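Local coordinates for protein 4,5-DOPA dioxygenase extradiol (Escherichia coli, PDB 2PW6) that opens the aromatic ring of DOPA between carbons 4 and 5 in vitro, as a zinc-binding extradiol dioxygenase whose physiological substrate is unknown, at residues D31-T35 and V255-E259; G64-M68 and G93-A98. All coordinates share one frame; numbering follows the deposited sequence.

Contact 1. Residues D31-T35 and V255-E259; sequences DNLYT and VEGIE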
loop_
_atom_site.group_PDB
_atom_site.type_symbol
_atom_site.label_atom_id
_atom_site.label_comp_id
_atom_site.label_asym_id
_atom_site.label_seq_id
_atom_site.Cartn_x
_atom_site.Cartn_y
_atom_site.Cartn_z
ATOM N N ASP A 31 20.356 -5.339 -1.713
ATOM C CA ASP A 31 19.696 -5.580 -0.409
ATOM C C ASP A 31 20.088 -6.843 0.332
ATOM O O ASP A 31 21.063 -6.837 1.086
ATOM C CB ASP A 31 18.170 -5.554 -0.549
ATOM C CG ASP A 31 17.686 -4.432 -1.422
ATOM O OD1 ASP A 31 17.222 -4.750 -2.540
ATOM O OD2 ASP A 31 17.786 -3.251 -0.999
ATOM N N ASN A 32 19.319 -7.915 0.138
ATOM C CA ASN A 32 19.434 -9.085 1.003
ATOM C C ASN A 32 19.216 -10.456 0.375
ATOM O O ASN A 32 19.204 -10.606 -0.845
ATOM C CB ASN A 32 18.590 -8.915 2.298
ATOM C CG ASN A 32 17.082 -8.912 2.045
ATOM O OD1 ASN A 32 16.548 -9.697 1.247
ATOM N ND2 ASN A 32 16.388 -8.040 2.757
ATOM N N LEU A 33 19.042 -11.442 1.253
ATOM C CA LEU A 33 18.957 -12.853 0.915
ATOM C C LEU A 33 17.744 -13.150 0.055
ATOM O O LEU A 33 17.779 -14.024 -0.818
ATOM C CB LEU A 33 18.864 -13.658 2.219
ATOM C CG LEU A 33 18.507 -15.146 2.184
ATOM C CD1 LEU A 33 19.741 -16.006 1.918
ATOM C CD2 LEU A 33 17.826 -15.560 3.482
ATOM N N TYR A 34 16.659 -12.437 0.349
ATOM C CA TYR A 34 15.359 -12.681 -0.266
ATOM C C TYR A 34 15.330 -12.128 -1.674
ATOM O O TYR A 34 14.907 -12.811 -2.608
ATOM C CB TYR A 34 14.248 -12.053 0.576
ATOM C CG TYR A 34 14.263 -12.537 1.997
ATOM C CD1 TYR A 34 13.946 -13.864 2.287
ATOM C CD2 TYR A 34 14.604 -11.686 3.050
ATOM C CE1 TYR A 34 13.967 -14.340 3.584
ATOM C CE2 TYR A 34 14.622 -12.159 4.374
ATOM C CZ TYR A 34 14.295 -13.493 4.627
ATOM O OH TYR A 34 14.292 -14.025 5.901
ATOM N N THR A 35 15.795 -10.896 -1.822
ATOM C CA THR A 35 15.819 -10.277 -3.123
ATOM C C THR A 35 16.740 -11.050 -4.050
ATOM O O THR A 35 16.438 -11.193 -5.233
ATOM C CB THR A 35 16.224 -8.807 -3.058
ATOM O OG1 THR A 35 17.465 -8.684 -2.355
ATOM C CG2 THR A 35 15.145 -7.982 -2.354
ATOM N N VAL A 255 13.810 -20.108 -0.644
ATOM C CA VAL A 255 14.229 -19.186 0.403
ATOM C C VAL A 255 13.229 -19.205 1.571
ATOM O O VAL A 255 12.063 -19.575 1.383
ATOM C CB VAL A 255 14.499 -17.768 -0.172
ATOM C CG1 VAL A 255 13.205 -16.964 -0.332
ATOM C CG2 VAL A 255 15.563 -17.011 0.652
ATOM N N GLU A 256 13.684 -18.934 2.776
ATOM C CA GLU A 256 12.808 -19.006 3.919
ATOM C C GLU A 256 13.429 -18.187 4.997
ATOM O O GLU A 256 14.541 -17.758 4.856
ATOM C CB GLU A 256 12.604 -20.429 4.377
ATOM C CG GLU A 256 13.643 -20.895 5.356
ATOM C CD GLU A 256 13.500 -22.336 5.711
ATOM O OE1 GLU A 256 12.779 -22.645 6.662
ATOM O OE2 GLU A 256 14.112 -23.166 5.034
ATOM N N GLY A 257 12.686 -17.926 6.053
ATOM C CA GLY A 257 13.029 -16.853 6.952
ATOM C C GLY A 257 11.864 -16.351 7.750
ATOM O O GLY A 257 10.765 -16.372 7.297
ATOM N N ILE A 258 12.110 -15.917 8.959
ATOM C CA ILE A 258 11.112 -15.214 9.688
ATOM C C ILE A 258 11.720 -13.954 10.137
ATOM O O ILE A 258 12.626 -13.959 10.920
ATOM C CB ILE A 258 10.664 -15.963 10.902
ATOM C CG1 ILE A 258 10.160 -17.332 10.515
ATOM C CG2 ILE A 258 9.569 -15.222 11.571
ATOM C CD1 ILE A 258 9.447 -18.003 11.565
ATOM N N GLU A 259 11.223 -12.861 9.618
ATOM C CA GLU A 259 11.716 -11.530 9.957
ATOM C C GLU A 259 10.827 -10.813 10.972
ATOM O O GLU A 259 9.631 -11.059 11.050
ATOM C CB GLU A 259 11.841 -10.658 8.700
ATOM C CG GLU A 259 12.792 -11.187 7.679
ATOM C CD GLU A 259 14.223 -11.132 8.150
ATOM O OE1 GLU A 259 14.610 -10.156 8.824
ATOM O OE2 GLU A 259 14.971 -12.071 7.834
#
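Tyr34 and Glu259 reach for each other from opposite directions and join in the one hydrogen bond between the segments, from Tyr34 OH to Glu259 OE2 (2.8 Å). The carboxylate accepts on its anti lone pair, the one turned away from its other oxygen. Glu259 OE2 lies at the ring edge, in its plane, and the ring and carboxylate planes stand 78° apart. A bend in the Glu259 chain (chi2 -68°) brings the carboxylate back to the phenol. The other side of the ring's edge, at CE1, meets the opposing backbone: Tyr34 CE1 is 3.7 Å from Glu256 O, and Tyr34 OH is 3.3 Å from Gly257 CA. A beta carbon at Gly257 would run into that hydroxyl, so glycine suits the position.

Lower down the ring, Val255 crosses Tyr34 at about a right angle, Val255 CG2 lying 3.9 Å from Tyr34 CD1. With CG anti to the carbonyl carbon (chi1 -56°), Tyr34 projects from the start of helix 33-44 across this methyl. Leu33 adds an apolar touch, Leu33 CG to Val255 CG2 at 3.8 Å, and lays its CD2 over one ring face near the rim. Asn32 caps the helix start, its OD1 accepting from Tyr34 N at 2.9 Å, which helps fix the backbone that carries the ring.

A phenylalanine in place of Tyr34 would probably keep the Val255 packing but leave Glu259 OE2 without this donor and its carboxylate freer to turn. The Tyr34 side chain lies about 8 Å from that of the zinc ligand His22. The chemistry implies a link near, but not part of, the metal site, directional at the phenol and apolar at the ring's base.

Contact 2. Residues G64-M68 and G93-A98; sequences GVTAM and GSPALA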
loop_
_atom_site.group_PDB
_atom_site.type_symbol
_atom_site.label_atom_id
_atom_site.label_comp_id
_atom_site.label_asym_id
_atom_site.label_seq_id
_atom_site.Cartn_x
_atom_site.Cartn_y
_atom_site.Cartn_z
ATOM N N GLY A 64 -11.954 -11.792 -9.516
ATOM C CA GLY A 64 -11.682 -10.852 -10.584
ATOM C C GLY A 64 -10.423 -11.230 -11.346
ATOM O O GLY A 64 -9.590 -11.982 -10.839
ATOM N N VAL A 65 -10.322 -10.733 -12.593
ATOM C CA VAL A 65 -9.208 -10.950 -13.515
ATOM C C VAL A 65 -9.021 -9.624 -14.264
ATOM O O VAL A 65 -10.000 -8.959 -14.603
ATOM C CB VAL A 65 -9.515 -12.120 -14.508
ATOM C CG1 VAL A 65 -8.689 -12.052 -15.785
ATOM C CG2 VAL A 65 -9.352 -13.461 -13.883
ATOM N N THR A 66 -7.780 -9.206 -14.475
ATOM C CA THR A 66 -7.486 -8.053 -15.313
ATOM C C THR A 66 -6.546 -8.491 -16.430
ATOM O O THR A 66 -5.697 -9.325 -16.227
ATOM C CB THR A 66 -6.773 -6.900 -14.567
ATOM O OG1 THR A 66 -5.388 -7.229 -14.386
ATOM C CG2 THR A 66 -7.398 -6.618 -13.233
ATOM N N ALA A 67 -6.684 -7.911 -17.605
ATOM C CA ALA A 67 -5.705 -8.161 -18.647
ATOM C C ALA A 67 -4.736 -7.003 -18.687
ATOM O O ALA A 67 -3.808 -7.011 -19.488
ATOM C CB ALA A 67 -6.370 -8.365 -19.988
HETATM N N MSE A 68 -4.948 -6.020 -17.807
HETATM C CA MSE A 68 -4.008 -4.908 -17.596
HETATM C C MSE A 68 -3.840 -4.005 -18.828
HETATM O O MSE A 68 -2.723 -3.762 -19.283
HETATM C CB MSE A 68 -2.644 -5.421 -17.116
HETATM C CG MSE A 68 -2.696 -6.114 -15.770
HETATM SE SE MSE A 68 -0.993 -6.769 -15.162
HETATM C CE MSE A 68 -0.004 -5.122 -14.990
ATOM N N GLY A 93 0.010 -6.453 -20.611
ATOM C CA GLY A 93 -1.048 -7.379 -20.343
ATOM C C GLY A 93 -1.141 -8.448 -21.401
ATOM O O GLY A 93 -0.536 -8.345 -22.473
ATOM N N SER A 94 -1.910 -9.480 -21.091
ATOM C CA SER A 94 -2.199 -10.547 -22.016
ATOM C C SER A 94 -3.698 -10.792 -22.012
ATOM O O SER A 94 -4.202 -11.592 -21.210
ATOM C CB SER A 94 -1.461 -11.806 -21.608
ATOM O OG SER A 94 -1.774 -12.870 -22.484
ATOM N N PRO A 95 -4.426 -10.102 -22.915
ATOM C CA PRO A 95 -5.880 -10.353 -23.012
ATOM C C PRO A 95 -6.219 -11.804 -23.345
ATOM O O PRO A 95 -7.241 -12.309 -22.838
ATOM C CB PRO A 95 -6.346 -9.374 -24.103
ATOM C CG PRO A 95 -5.250 -8.269 -24.106
ATOM C CD PRO A 95 -3.973 -9.047 -23.845
ATOM N N ALA A 96 -5.355 -12.473 -24.127
ATOM C CA ALA A 96 -5.503 -13.905 -24.464
ATOM C C ALA A 96 -5.484 -14.816 -23.223
ATOM O O ALA A 96 -6.362 -15.681 -23.040
ATOM C CB ALA A 96 -4.433 -14.364 -25.465
ATOM N N LEU A 97 -4.480 -14.618 -22.376
ATOM C CA LEU A 97 -4.427 -15.343 -21.096
ATOM C C LEU A 97 -5.634 -15.019 -20.209
ATOM O O LEU A 97 -6.186 -15.922 -19.588
ATOM C CB LEU A 97 -3.113 -15.081 -20.354
ATOM C CG LEU A 97 -2.966 -15.697 -18.960
ATOM C CD1 LEU A 97 -3.333 -17.191 -18.889
ATOM C CD2 LEU A 97 -1.559 -15.452 -18.449
ATOM N N ALA A 98 -6.065 -13.761 -20.182
ATOM C CA ALA A 98 -7.269 -13.384 -19.387
ATOM C C ALA A 98 -8.530 -14.127 -19.770
ATOM O O ALA A 98 -9.283 -14.573 -18.897
ATOM C CB ALA A 98 -7.513 -11.915 -19.408
#
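Ala98 CB packs against two methyl groups of the facing segment, Val65 CG1 and Ala67 CB, each at 3.8 Å. This is a helix-on-sheet contact within a beta-alpha-beta crossover: strand 63-66 leads through helix 95-105 to strand 110-113, its parallel neighbour at the edge of the mixed sheet. Backbone bonds of Val65 with Thr111 and Asp113 tie the two strands together. Val65 places CG1 anti to its own amide nitrogen (chi1 158°), which directs that branch at the first helical turn, while Leu112 and Val139 add to the apolar surroundings.

Just past the strand, Ala67 faces the helix start, its CB 3.7 Å from Pro95 CA. Small groups thus allow the two backbones a close approach, with the CA atoms of Ala67 and Pro95 4.9 Å apart. Tighter still is the passage of Gly93, whose CA makes a CH···O contact of 2.9 Å with Ala67 O, the angle at the hydrogen being 142°. A beta carbon there would collide with this carbonyl. Ser94 then opens the helix as its N-cap: its OG accepts from Leu97 N at 3.2 Å, with an N-H···O angle of 159°.

Contact 1 and contact 2 lie on opposite sides of the chain's centre, their own centres 30 Å apart and their nearest atoms about 20 Å apart, so neither touches the other. Along the chain the order is 31-35, 64-68, 93-98 and 255-259: contact 2 joins parts only 25 residues apart, whereas the segments of contact 1 are 220 residues apart and enclose contact 2 in sequence. Contact 2 belongs to the 110-113 edge of the eight-stranded mixed sheet. Contact 1 instead joins helix 33-44 to the small antiparallel pair 258-259 and 263-264, nearer the zinc ligands. All four segments belong to the LigB-type catalytic region; one contact lies within a local crossover, the other unites early and late chain.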